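Local coordinates for protein putative nucleotide-diphospho-sugar transferase (Desulfovibrio desulfuricans subsp. desulfuricans, PDB 3CGX) that is of unestablished function but probably transfers a sugar from a nucleotide-diphosphate donor, as expected for a GT-A-type glycosyltransferase, at residues A[112-117]-A[199-204]. Residues are numbered along the deposited sequence; the frame is centred on the assembly and turned at random.
Sequences DIPDYP and NVLYRT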
loop_
_atom_site.group_PDB
_atom_site.type_symbol
_atom_site.label_atom_id
_atom_site.label_comp_id
_atom_site.label_asym_id
_atom_site.label_seq_id
_atom_site.Cartn_x
_atom_site.Cartn_y
_atom_site.Cartn_z
ATOM N N ASP A 112 3.530 -2.527 -0.050
ATOM C CA ASP A 112 4.829 -2.928 -0.650
ATOM C C ASP A 112 5.872 -1.815 -0.614
ATOM O O ASP A 112 6.886 -1.917 -1.288
ATOM C CB ASP A 112 4.618 -3.329 -2.141
ATOM C CG ASP A 112 3.719 -4.525 -2.283
ATOM O OD1 ASP A 112 4.017 -5.593 -1.685
ATOM O OD2 ASP A 112 2.654 -4.368 -2.898
ATOM N N ILE A 113 5.616 -0.793 0.215
ATOM C CA ILE A 113 6.456 0.390 0.330
ATOM C C ILE A 113 6.807 0.697 1.774
ATOM O O ILE A 113 6.461 1.799 2.304
ATOM C CB ILE A 113 5.768 1.640 -0.386
ATOM C CG1 ILE A 113 4.321 1.846 0.066
ATOM C CG2 ILE A 113 5.865 1.530 -1.938
ATOM C CD1 ILE A 113 3.773 3.188 -0.316
ATOM N N PRO A 114 7.562 -0.224 2.409
ATOM C CA PRO A 114 7.723 -0.180 3.856
ATOM C C PRO A 114 8.422 1.039 4.386
ATOM O O PRO A 114 8.251 1.389 5.530
ATOM C CB PRO A 114 8.518 -1.444 4.144
ATOM C CG PRO A 114 9.257 -1.721 2.895
ATOM C CD PRO A 114 8.317 -1.364 1.826
ATOM N N ASP A 115 9.221 1.686 3.562
ATOM C CA ASP A 115 9.961 2.869 4.011
ATOM C C ASP A 115 9.241 4.189 3.712
ATOM O O ASP A 115 9.845 5.264 3.779
ATOM C CB ASP A 115 11.374 2.956 3.402
ATOM C CG ASP A 115 11.383 3.058 1.869
ATOM O OD1 ASP A 115 10.434 2.640 1.155
ATOM O OD2 ASP A 115 12.412 3.548 1.341
ATOM N N TYR A 116 7.986 4.112 3.296
ATOM C CA TYR A 116 7.304 5.314 2.906
ATOM C C TYR A 116 7.084 6.191 4.131
ATOM O O TYR A 116 6.532 5.728 5.113
ATOM C CB TYR A 116 5.949 5.015 2.296
ATOM C CG TYR A 116 5.362 6.192 1.533
ATOM C CD1 TYR A 116 5.849 6.535 0.271
ATOM C CD2 TYR A 116 4.315 6.924 2.036
ATOM C CE1 TYR A 116 5.311 7.591 -0.453
ATOM C CE2 TYR A 116 3.765 7.969 1.309
ATOM C CZ TYR A 116 4.271 8.298 0.080
ATOM O OH TYR A 116 3.717 9.339 -0.662
ATOM N N PRO A 117 7.472 7.467 4.063
ATOM C CA PRO A 117 7.239 8.264 5.274
ATOM C C PRO A 117 5.764 8.596 5.536
ATOM O O PRO A 117 5.065 9.129 4.685
ATOM C CB PRO A 117 8.102 9.508 5.049
ATOM C CG PRO A 117 8.559 9.481 3.640
ATOM C CD PRO A 117 7.966 8.282 2.952
ATOM N N ASN A 199 17.490 -5.062 -2.345
ATOM C CA ASN A 199 18.862 -4.562 -2.252
ATOM C C ASN A 199 18.917 -3.023 -2.214
ATOM O O ASN A 199 19.651 -2.424 -1.401
ATOM C CB ASN A 199 19.687 -5.106 -3.404
ATOM C CG ASN A 199 21.113 -4.627 -3.387
ATOM O OD1 ASN A 199 21.402 -3.574 -3.956
ATOM N ND2 ASN A 199 22.043 -5.447 -2.847
ATOM N N VAL A 200 18.127 -2.388 -3.068
ATOM C CA VAL A 200 18.062 -0.904 -3.108
ATOM C C VAL A 200 17.425 -0.373 -1.833
ATOM O O VAL A 200 17.942 0.605 -1.245
ATOM C CB VAL A 200 17.275 -0.385 -4.333
ATOM C CG1 VAL A 200 17.071 1.150 -4.241
ATOM C CG2 VAL A 200 17.942 -0.840 -5.645
ATOM N N LEU A 201 16.360 -1.029 -1.377
ATOM C CA LEU A 201 15.674 -0.635 -0.131
ATOM C C LEU A 201 16.709 -0.589 0.991
ATOM O O LEU A 201 16.785 0.372 1.782
ATOM C CB LEU A 201 14.539 -1.585 0.268
ATOM C CG LEU A 201 13.762 -1.377 1.589
ATOM C CD1 LEU A 201 12.878 -0.094 1.580
ATOM C CD2 LEU A 201 12.878 -2.618 1.946
ATOM N N TYR A 202 17.506 -1.645 1.043
ATOM C CA TYR A 202 18.542 -1.832 2.089
ATOM C C TYR A 202 19.645 -0.801 1.995
ATOM O O TYR A 202 19.984 -0.137 2.974
ATOM C CB TYR A 202 19.155 -3.254 1.989
ATOM C CG TYR A 202 20.202 -3.612 3.060
ATOM C CD1 TYR A 202 19.963 -3.350 4.417
ATOM C CD2 TYR A 202 21.382 -4.250 2.716
ATOM C CE1 TYR A 202 20.895 -3.697 5.386
ATOM C CE2 TYR A 202 22.321 -4.600 3.681
ATOM C CZ TYR A 202 22.058 -4.303 5.011
ATOM O OH TYR A 202 22.964 -4.671 5.943
ATOM N N ARG A 203 20.175 -0.606 0.803
ATOM C CA ARG A 203 21.371 0.198 0.684
ATOM C C ARG A 203 21.117 1.708 0.723
ATOM O O ARG A 203 22.004 2.466 1.095
ATOM C CB ARG A 203 22.122 -0.180 -0.547
ATOM C CG ARG A 203 22.743 -1.595 -0.402
ATOM C CD ARG A 203 23.104 -2.148 -1.711
ATOM N NE ARG A 203 24.249 -1.474 -2.244
ATOM C CZ ARG A 203 24.518 -1.407 -3.546
ATOM N NH1 ARG A 203 23.702 -1.955 -4.457
ATOM N NH2 ARG A 203 25.599 -0.789 -3.941
ATOM N N THR A 204 19.920 2.126 0.362
ATOM C CA THR A 204 19.577 3.557 0.358
ATOM C C THR A 204 18.940 4.036 1.663
ATOM O O THR A 204 18.725 5.231 1.850
ATOM C CB THR A 204 18.640 3.881 -0.827
ATOM O OG1 THR A 204 17.372 3.216 -0.643
ATOM C CG2 THR A 204 19.305 3.469 -2.174
#
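Leu201, on helix 195-204, meets a type I beta turn running from Ile113 to Tyr116, where the backbones come nearest at 7.9 Å between the CA atoms of Asp115 and Leu201. The turn lies in the loop that joins strand 105-109 of the central sheet to helix 118-127, in a domain of probable GT-A fold, and the backbone bond from Tyr116 N to Ile113 O closes it. In Pro114 and Asp115, its two middle residues, the bond from CA to CB points toward the helix. No hydrogen bond spans the contact; it is made by the forked end of Leu201, and with CG anti to the backbone N (chi1 176°) and chi2 at 68° the two methyls reach the turn. CD2 meets the proline ring at CG, 3.8 Å away, in a purely apolar touch. The other methyl, CD1, lies against Asp115 as the two side chains pass in opposite directions, 3.9 Å from CB and 3.7 Å from each carboxylate oxygen, OD1 and OD2. That carboxylate has its polar partner in Trp189, whose NE1 is hydrogen-bonded to OD1. Trp189 also meets the ring of Tyr116 edge-to-face, so two consecutive residues of the loop use the same indole. Pro114 also touches Phe39 of helix 29-47, and Leu201 touches Leu219 of helix 214-221. Within the helix, Val200 O accepts from both Thr204 N and Thr204 OG1, on opposite faces of its carbonyl plane. Across the interface, the shortest approach is 3.5 Å, from Leu201 CD1 to Asp115 CG.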